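Long-range contacts in putative ABC transporter subunit, substrate-binding component (Rhodopseudomonas palustris, PDB 4EVQ), which probably serves as the substrate-binding component of an ABC transporter and binds 4-hydroxybenzoate, an aromatic compound derived from lignin: residues A[17-22]-A[85-90]; A[21-26]-A[35-40]; A[342-347]-A[362-367]. All blocks are in the same frame, centred on the assembly; numbering follows the deposited sequence.

Contact 1: residues A[17-22]-A[85-90]. With PHB (p-hydroxybenzoic acid), chain H.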
loop_
_atom_site.group_PDB
_atom_site.type_symbol
_atom_site.label_atom_id
_atom_site.label_comp_id
_atom_site.label_asym_id
_atom_site.label_seq_id
_atom_site.Cartn_x
_atom_site.Cartn_y
_atom_site.Cartn_z
ATOM N N LEU A 17 17.292 -1.862 19.520
ATOM C CA LEU A 17 17.014 -2.701 18.359
ATOM C C LEU A 17 17.124 -1.785 17.148
ATOM O O LEU A 17 16.495 -0.720 17.123
ATOM C CB LEU A 17 15.586 -3.247 18.476
ATOM C CG LEU A 17 15.171 -4.507 17.735
ATOM C CD1 LEU A 17 14.112 -5.248 18.562
ATOM C CD2 LEU A 17 14.640 -4.179 16.399
ATOM N N LYS A 18 17.924 -2.170 16.158
ATOM C CA LYS A 18 18.124 -1.339 14.973
ATOM C C LYS A 18 17.165 -1.777 13.893
ATOM O O LYS A 18 17.250 -2.875 13.355
ATOM C CB LYS A 18 19.562 -1.407 14.455
ATOM C CG LYS A 18 20.588 -0.966 15.461
ATOM C CD LYS A 18 21.974 -1.016 14.848
ATOM C CE LYS A 18 22.171 0.126 13.864
ATOM N NZ LYS A 18 23.651 0.269 13.588
ATOM N N VAL A 19 16.247 -0.891 13.589
ATOM C CA VAL A 19 15.219 -1.141 12.582
ATOM C C VAL A 19 15.594 -0.318 11.355
ATOM O O VAL A 19 15.587 0.928 11.383
ATOM C CB VAL A 19 13.842 -0.802 13.113
ATOM C CG1 VAL A 19 12.802 -1.048 12.007
ATOM C CG2 VAL A 19 13.486 -1.650 14.327
ATOM N N GLY A 20 15.977 -1.003 10.289
ATOM C CA GLY A 20 16.299 -0.338 9.054
ATOM C C GLY A 20 15.055 -0.010 8.279
ATOM O O GLY A 20 14.239 -0.901 8.080
ATOM N N LEU A 21 14.902 1.238 7.882
ATOM C CA LEU A 21 13.732 1.705 7.141
ATOM C C LEU A 21 14.184 2.121 5.808
ATOM O O LEU A 21 14.881 3.140 5.679
ATOM C CB LEU A 21 13.031 2.879 7.784
ATOM C CG LEU A 21 12.463 2.779 9.157
ATOM C CD1 LEU A 21 11.572 4.010 9.445
ATOM C CD2 LEU A 21 11.618 1.533 9.251
ATOM N N LEU A 22 13.835 1.375 4.787
ATOM C CA LEU A 22 14.131 1.736 3.412
ATOM C C LEU A 22 12.852 2.257 2.798
ATOM O O LEU A 22 11.916 1.484 2.553
ATOM C CB LEU A 22 14.630 0.509 2.639
ATOM C CG LEU A 22 15.050 0.733 1.186
ATOM C CD1 LEU A 22 16.304 1.607 1.112
ATOM C CD2 LEU A 22 15.262 -0.578 0.396
ATOM N N VAL A 85 16.206 -5.669 11.884
ATOM C CA VAL A 85 14.924 -5.840 11.177
ATOM C C VAL A 85 14.950 -4.876 10.026
ATOM O O VAL A 85 15.572 -3.817 10.138
ATOM C CB VAL A 85 13.715 -5.470 12.104
ATOM C CG1 VAL A 85 12.356 -5.525 11.356
ATOM C CG2 VAL A 85 13.694 -6.411 13.354
ATOM N N LEU A 86 14.325 -5.268 8.921
ATOM C CA LEU A 86 14.227 -4.438 7.726
ATOM C C LEU A 86 12.768 -4.150 7.383
ATOM O O LEU A 86 11.950 -5.064 7.327
ATOM C CB LEU A 86 14.880 -5.155 6.550
ATOM C CG LEU A 86 14.813 -4.519 5.171
ATOM C CD1 LEU A 86 15.560 -3.210 5.139
ATOM C CD2 LEU A 86 15.424 -5.492 4.172
ATOM N N ILE A 87 12.449 -2.877 7.255
ATOM C CA ILE A 87 11.085 -2.449 6.883
ATOM C C ILE A 87 11.179 -1.575 5.634
ATOM O O ILE A 87 11.807 -0.516 5.640
ATOM C CB ILE A 87 10.354 -1.730 8.039
ATOM C CG1 ILE A 87 10.274 -2.649 9.257
ATOM C CG2 ILE A 87 8.963 -1.232 7.581
ATOM C CD1 ILE A 87 9.637 -2.014 10.450
ATOM N N GLY A 88 10.563 -2.019 4.547
ATOM C CA GLY A 88 10.503 -1.215 3.326
ATOM C C GLY A 88 9.880 -2.040 2.237
ATOM O O GLY A 88 9.650 -3.253 2.395
ATOM N N THR A 89 9.452 -1.430 1.127
ATOM C CA THR A 89 9.418 -0.015 0.851
ATOM C C THR A 89 8.096 0.325 0.147
ATOM O O THR A 89 7.134 -0.469 0.224
ATOM C CB THR A 89 10.633 0.373 0.036
ATOM O OG1 THR A 89 10.612 1.812 -0.209
ATOM C CG2 THR A 89 10.695 -0.348 -1.297
ATOM N N VAL A 90 8.020 1.464 -0.526
ATOM C CA VAL A 90 6.832 1.897 -1.267
ATOM C C VAL A 90 6.737 1.422 -2.681
ATOM O O VAL A 90 5.727 0.843 -3.065
ATOM C CB VAL A 90 6.731 3.447 -1.224
ATOM C CG1 VAL A 90 5.653 3.985 -2.164
ATOM C CG2 VAL A 90 6.443 3.915 0.215
HETATM C "C1'" PHB H . 3.865 0.334 -5.535
HETATM O "O1'" PHB H . 4.793 0.684 -6.299
HETATM O "O2'" PHB H . 3.702 -0.893 -5.156
HETATM C C1 PHB H . 2.887 1.301 -4.996
HETATM C C2 PHB H . 3.241 2.648 -4.901
HETATM C C3 PHB H . 2.323 3.564 -4.414
HETATM C C4 PHB H . 1.084 3.148 -4.050
HETATM C C5 PHB H . 0.719 1.816 -4.113
HETATM C C6 PHB H . 1.628 0.922 -4.594
HETATM O O4 PHB H . 0.178 4.024 -3.578
#
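G20 and I87 share the straightest backbone bond between strand 17-22 and strand 85-88. I87 N donates a hydrogen bond to G20 O at 2.8 Å, with an N-H...O angle of 167°. G20 N bonds to V85 O, so G20 grips the residues on either side of L86. I87 likewise uses both its groups, N to G20 and O to L22 N. A weak bond from V85 N to K18 O starts the ladder. The strands run parallel, 25° apart.

The apolar contacts lie on the face that carries V19, L21, V85 and I87. V19 CG1, anti to the backbone N (chi1 179°), meets I87 CD1 at 3.7 Å. L21 and I87 lie side by side and point the same way, with L21 CD2 3.7 Å from I87 CB. L17 CD2 reaches V85 CG2 at 3.9 Å. Helix 30-46 covers this face through L40. On the other face, L22 and L86 pack against helices 67-80 and 92-105.

A cis peptide bond joins G88 to T89, whose OG1 is hydrogen-bonded to D63. V90 CG1 stands 3.9 Å from C2 of the bound p-hydroxybenzoic acid. Parallel strands covered by helices on both faces, with a ligand at their C-terminal ends, are characteristic of periplasmic binding proteins.

Contact 2: residues A[21-26]-A[35-40]; sequences LLLPYS and AITRGL
L21 CD1 lies 4.2 Å from T37 OG1. Its other methyl meets L40 tip to tip, L21 CD2 to L40 CD2 at 3.7 Å, in one of two conformers of L40. Both leucines also touch F58 on the neighbouring strand 54-62. L23 comes next on the same side of the strand. With its CG anti to the carbonyl carbon (chi1 -70°), the branch faces the helix, where CD1 lies 4.0 Å from I36 CG2 and 3.4 Å from T37 OG1. L23 crosses I36 obliquely but slides past T37 in the opposite direction.

Strand 21-23 and helix 35-40 run nearly antiparallel, at 152°, with their axes 10.3 Å apart. They belong to the first beta-alpha-beta unit of the periplasmic binding protein fold. Helix 30-46 lies over one face of the sheet, and after short strand 50-51, strand 54-62 runs parallel beside strand 17-23.

Y25 follows in the loop after the strand. Its side chain crosses that of T37 at about a right angle. Y25 OH donates a hydrogen bond of 2.7 Å to T37 OG1, which lies at the ring edge near the ring plane. T37 OG1 is also hydrogen-bonded to G33 O, one helical turn earlier. At the other end of the tyrosine, Y25 N is hydrogen-bonded to D62 OD1.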
loop_
_atom_site.group_PDB
_atom_site.type_symbol
_atom_site.label_atom_id
_atom_site.label_comp_id
_atom_site.label_asym_id
_atom_site.label_seq_id
_atom_site.Cartn_x
_atom_site.Cartn_y
_atom_site.Cartn_z
ATOM N N LEU A 21 14.902 1.238 7.882
ATOM C CA LEU A 21 13.732 1.705 7.141
ATOM C C LEU A 21 14.184 2.121 5.808
ATOM O O LEU A 21 14.881 3.140 5.679
ATOM C CB LEU A 21 13.031 2.879 7.784
ATOM C CG LEU A 21 12.463 2.779 9.157
ATOM C CD1 LEU A 21 11.572 4.010 9.445
ATOM C CD2 LEU A 21 11.618 1.533 9.251
ATOM N N LEU A 22 13.835 1.375 4.787
ATOM C CA LEU A 22 14.131 1.736 3.412
ATOM C C LEU A 22 12.852 2.257 2.798
ATOM O O LEU A 22 11.916 1.484 2.553
ATOM C CB LEU A 22 14.630 0.509 2.639
ATOM C CG LEU A 22 15.050 0.733 1.186
ATOM C CD1 LEU A 22 16.304 1.607 1.112
ATOM C CD2 LEU A 22 15.262 -0.578 0.396
ATOM N N LEU A 23 12.787 3.555 2.595
ATOM C CA LEU A 23 11.552 4.208 2.176
ATOM C C LEU A 23 11.891 5.389 1.330
ATOM O O LEU A 23 13.023 5.888 1.402
ATOM C CB LEU A 23 10.716 4.660 3.388
ATOM C CG LEU A 23 10.062 3.543 4.217
ATOM C CD1 LEU A 23 9.529 4.135 5.503
ATOM C CD2 LEU A 23 8.953 2.911 3.395
ATOM N N PRO A 24 10.913 5.884 0.553
ATOM C CA PRO A 24 11.141 7.123 -0.197
ATOM C C PRO A 24 11.019 8.337 0.699
ATOM O O PRO A 24 9.916 8.708 1.079
ATOM C CB PRO A 24 10.073 7.087 -1.273
ATOM C CG PRO A 24 8.956 6.278 -0.665
ATOM C CD PRO A 24 9.620 5.260 0.218
ATOM N N TYR A 25 12.148 8.969 1.020
ATOM C CA TYR A 25 12.139 10.216 1.795
ATOM C C TYR A 25 12.338 11.418 0.871
ATOM O O TYR A 25 12.496 12.534 1.338
ATOM C CB TYR A 25 13.214 10.175 2.880
ATOM C CG TYR A 25 12.871 9.168 3.976
ATOM C CD1 TYR A 25 11.806 9.416 4.846
ATOM C CD2 TYR A 25 13.580 7.972 4.154
ATOM C CE1 TYR A 25 11.446 8.510 5.832
ATOM C CE2 TYR A 25 13.205 7.079 5.172
ATOM C CZ TYR A 25 12.136 7.381 5.989
ATOM O OH TYR A 25 11.775 6.503 6.983
ATOM N N SER A 26 12.473 11.157 -0.421
ATOM C CA SER A 26 12.545 12.189 -1.433
ATOM C C SER A 26 11.767 11.700 -2.635
ATOM O O SER A 26 11.432 10.528 -2.751
ATOM C CB SER A 26 14.005 12.481 -1.834
ATOM O OG SER A 26 14.584 11.349 -2.428
ATOM N N ALA A 35 4.262 9.213 5.607
ATOM C CA ALA A 35 3.103 8.638 6.298
ATOM C C ALA A 35 3.415 7.286 6.961
ATOM O O ALA A 35 2.981 7.035 8.078
ATOM C CB ALA A 35 1.954 8.494 5.310
ATOM N N ILE A 36 4.134 6.437 6.255
ATOM C CA ILE A 36 4.503 5.119 6.807
ATOM C C ILE A 36 5.385 5.298 8.026
ATOM O O ILE A 36 5.203 4.613 9.045
ATOM C CB ILE A 36 5.205 4.265 5.723
ATOM C CG1 ILE A 36 4.183 3.889 4.618
ATOM C CG2 ILE A 36 5.831 3.018 6.337
ATOM C CD1 ILE A 36 4.850 3.374 3.378
ATOM N N THR A 37 6.373 6.181 7.914
ATOM C CA THR A 37 7.272 6.418 9.035
ATOM C C THR A 37 6.516 6.975 10.257
ATOM O O THR A 37 6.745 6.542 11.416
ATOM C CB THR A 37 8.385 7.380 8.610
ATOM O OG1 THR A 37 9.108 6.816 7.506
ATOM C CG2 THR A 37 9.385 7.633 9.735
ATOM N N ARG A 38 5.571 7.876 9.990
ATOM C CA ARG A 38 4.734 8.424 11.063
ATOM C C ARG A 38 3.900 7.359 11.743
ATOM O O ARG A 38 3.812 7.310 12.982
ATOM C CB ARG A 38 3.824 9.547 10.552
ATOM C CG ARG A 38 4.530 10.884 10.258
ATOM C CD ARG A 38 3.561 11.826 9.590
ATOM N NE ARG A 38 4.109 13.163 9.529
ATOM C CZ ARG A 38 3.453 14.219 9.066
ATOM N NH1 ARG A 38 2.257 14.080 8.494
ATOM N NH2 ARG A 38 4.029 15.436 9.150
ATOM N N GLY A 39 3.282 6.504 10.951
ATOM C CA GLY A 39 2.517 5.414 11.541
ATOM C C GLY A 39 3.359 4.513 12.448
ATOM O O GLY A 39 2.943 4.137 13.553
ATOM N N LEU A 40 4.538 4.158 11.974
ATOM C CA LEU A 40 5.421 3.286 12.741
ATOM C C LEU A 40 5.946 3.983 14.007
ATOM O O LEU A 40 5.975 3.394 15.101
ATOM C CB LEU A 40 6.549 2.836 11.826
ATOM C CG LEU A 40 7.601 1.931 12.436
ATOM C CD1 LEU A 40 6.992 0.677 13.043
ATOM C CD2 LEU A 40 8.557 1.596 11.325
#

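Contact 3: residues A[342-347]-A[362-367]; sequences VQNFYL and APAVAD
F345 and A362 form an antiparallel hydrogen-bonded pair. F345 N donates to A362 O at 2.9 Å, and A362 N donates to F345 O at 3.0 Å. Both bonds are nearly straight. The touching parts of the two segments run in opposite directions, 163° apart. Past this pair the backbones stay close, and Q343 CA and A364 CA are 4.1 Å apart. A364 CA makes a CA-H...O contact with Q343 O. Ordered waters lie between the backbones here. One accepts from Q343 N and lies 2.8 Å from V365 O, to which it can donate. V365 O is also hydrogen-bonded to Q137 NE2. Q343 O and P363 O both lie within reach of another water.

V342 packs its two methyl groups on the 362-367 segment. Its CG1 is anti to the backbone N (chi1 178°) and lies 3.5 Å from A364 O and 3.9 Å from A364 CB. Its CG2 meets A366 CB at 4.1 Å. An alanine here removes both methyl groups and would probably open a gap beside A364 and A366. A third water lies between N344 OD1 and A364 N, but it sits so close to OD1 that this bridge is doubtful. F345 CB packs on A362 CB at 4.2 Å, and the phenylalanine also touches I138 of helix 135-148 and V259 of strand 257-260. The CB of Q343 is directed away from the other segment, and its NE2 is hydrogen-bonded to S132 O.

The contact lies at the open end of the hairpin of strands 345-351 and 354-362, and extends past strand 354-362. Direct amide bonds fix the register at F345 and A362. Beyond that pair, water and methyl contacts take over, so solvent probably mediates part of the backbone pairing.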
loop_
_atom_site.group_PDB
_atom_site.type_symbol
_atom_site.label_atom_id
_atom_site.label_comp_id
_atom_site.label_asym_id
_atom_site.label_seq_id
_atom_site.Cartn_x
_atom_site.Cartn_y
_atom_site.Cartn_z
ATOM N N VAL A 342 -4.956 -10.793 4.956
ATOM C CA VAL A 342 -6.300 -11.236 4.583
ATOM C C VAL A 342 -7.227 -10.238 5.203
ATOM O O VAL A 342 -7.283 -10.121 6.439
ATOM C CB VAL A 342 -6.529 -12.664 5.107
ATOM C CG1 VAL A 342 -7.943 -13.129 4.782
ATOM C CG2 VAL A 342 -5.493 -13.555 4.479
ATOM N N GLN A 343 -7.931 -9.466 4.363
ATOM C CA GLN A 343 -8.620 -8.303 4.853
ATOM C C GLN A 343 -9.754 -7.902 3.911
ATOM O O GLN A 343 -9.724 -8.228 2.734
ATOM C CB GLN A 343 -7.612 -7.153 4.992
ATOM C CG GLN A 343 -7.123 -6.661 3.622
ATOM C CD GLN A 343 -5.909 -5.752 3.713
ATOM O OE1 GLN A 343 -5.733 -5.062 4.698
ATOM N NE2 GLN A 343 -5.089 -5.792 2.706
ATOM N N ASN A 344 -10.698 -7.160 4.438
ATOM C CA ASN A 344 -11.781 -6.617 3.622
ATOM C C ASN A 344 -11.221 -5.565 2.659
ATOM O O ASN A 344 -10.259 -4.839 2.981
ATOM C CB ASN A 344 -12.841 -5.943 4.506
ATOM C CG ASN A 344 -13.702 -6.916 5.293
ATOM O OD1 ASN A 344 -13.846 -8.072 4.964
ATOM N ND2 ASN A 344 -14.392 -6.372 6.277
ATOM N N PHE A 345 -11.896 -5.440 1.529
ATOM C CA PHE A 345 -11.775 -4.264 0.672
ATOM C C PHE A 345 -13.108 -3.554 0.641
ATOM O O PHE A 345 -14.143 -4.163 0.413
ATOM C CB PHE A 345 -11.307 -4.628 -0.739
ATOM C CG PHE A 345 -9.891 -5.110 -0.800
ATOM C CD1 PHE A 345 -8.837 -4.207 -0.924
ATOM C CD2 PHE A 345 -9.599 -6.452 -0.701
ATOM C CE1 PHE A 345 -7.505 -4.625 -0.937
ATOM C CE2 PHE A 345 -8.272 -6.857 -0.726
ATOM C CZ PHE A 345 -7.229 -5.939 -0.878
ATOM N N TYR A 346 -13.082 -2.260 0.883
ATOM C CA TYR A 346 -14.281 -1.434 0.926
ATOM C C TYR A 346 -14.438 -0.584 -0.332
ATOM O O TYR A 346 -13.455 -0.060 -0.862
ATOM C CB TYR A 346 -14.203 -0.505 2.149
ATOM C CG TYR A 346 -13.786 -1.215 3.447
ATOM C CD1 TYR A 346 -14.702 -1.928 4.208
ATOM C CD2 TYR A 346 -12.478 -1.157 3.916
ATOM C CE1 TYR A 346 -14.321 -2.568 5.383
ATOM C CE2 TYR A 346 -12.088 -1.804 5.087
ATOM C CZ TYR A 346 -13.026 -2.499 5.822
ATOM O OH TYR A 346 -12.691 -3.158 7.004
ATOM N N LEU A 347 -15.680 -0.450 -0.792
ATOM C CA LEU A 347 -16.035 0.508 -1.806
ATOM C C LEU A 347 -16.141 1.856 -1.131
ATOM O O LEU A 347 -16.712 1.955 -0.054
ATOM C CB LEU A 347 -17.375 0.115 -2.455
ATOM C CG LEU A 347 -17.908 1.078 -3.522
ATOM C CD1 LEU A 347 -16.999 1.056 -4.754
ATOM C CD2 LEU A 347 -19.363 0.682 -3.875
ATOM N N ALA A 362 -15.147 -6.511 -1.237
ATOM C CA ALA A 362 -14.695 -7.891 -1.178
ATOM C C ALA A 362 -14.523 -8.229 0.281
ATOM O O ALA A 362 -13.951 -7.428 0.999
ATOM C CB ALA A 362 -13.367 -8.076 -1.934
ATOM N N PRO A 363 -14.975 -9.415 0.728
ATOM C CA PRO A 363 -14.679 -9.858 2.087
ATOM C C PRO A 363 -13.231 -10.279 2.180
ATOM O O PRO A 363 -12.490 -10.194 1.201
ATOM C CB PRO A 363 -15.625 -11.070 2.273
ATOM C CG PRO A 363 -15.610 -11.675 0.955
ATOM C CD PRO A 363 -15.571 -10.529 -0.041
ATOM N N ALA A 364 -12.825 -10.745 3.333
ATOM C CA ALA A 364 -11.426 -10.979 3.597
ATOM C C ALA A 364 -10.995 -12.340 3.074
ATOM O O ALA A 364 -11.261 -13.391 3.714
ATOM C CB ALA A 364 -11.150 -10.872 5.055
ATOM N N VAL A 365 -10.345 -12.359 1.914
ATOM C CA VAL A 365 -9.942 -13.619 1.302
ATOM C C VAL A 365 -8.437 -13.598 1.010
ATOM O O VAL A 365 -7.831 -12.559 0.792
ATOM C CB VAL A 365 -10.734 -14.033 0.058
ATOM C CG1 VAL A 365 -12.209 -13.891 0.279
ATOM C CG2 VAL A 365 -10.351 -13.273 -1.096
ATOM N N ALA A 366 -7.846 -14.799 1.016
ATOM C CA ALA A 366 -6.422 -14.915 0.785
ATOM C C ALA A 366 -6.056 -14.827 -0.685
ATOM O O ALA A 366 -6.685 -15.488 -1.500
ATOM C CB ALA A 366 -5.959 -16.251 1.362
ATOM N N ASP A 367 -5.061 -13.998 -1.022
ATOM C CA ASP A 367 -4.485 -13.948 -2.363
ATOM C C ASP A 367 -4.038 -15.331 -2.704
ATOM O O ASP A 367 -3.457 -16.038 -1.847
ATOM C CB ASP A 367 -3.283 -13.004 -2.413
ATOM C CG ASP A 367 -2.575 -12.990 -3.778
ATOM O OD1 ASP A 367 -3.113 -12.364 -4.726
ATOM O OD2 ASP A 367 -1.461 -13.576 -3.889
HETATM O O HOH W 1 -7.622 -9.881 1.455
HETATM O O HOH W 2 -10.097 -9.667 0.115
HETATM O O HOH W 3 -15.003 -10.219 5.636
#

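How the contacts relate
Contacts 1 and 2 start from the same strand, 17-23, and share L21 and L22. Their centres are 9 Å apart. Contact 1 joins this strand to strand 85-88 within the six-stranded sheet, whereas contact 2 joins it to helix 30-46. They touch where V90 CG2 packs on P24 CD at 3.4 Å. Contact 3 comes later in the chain, with its centre about 26 Å from that of contact 1 and 25 Å from that of contact 2, across the chain's centre. The contacts thus sample the two large sheets of a two-lobed binding protein. Contacts 1 and 2 build the six-stranded lobe, where V90 lines the ligand pocket, and contact 3 belongs to the seven-stranded sheet.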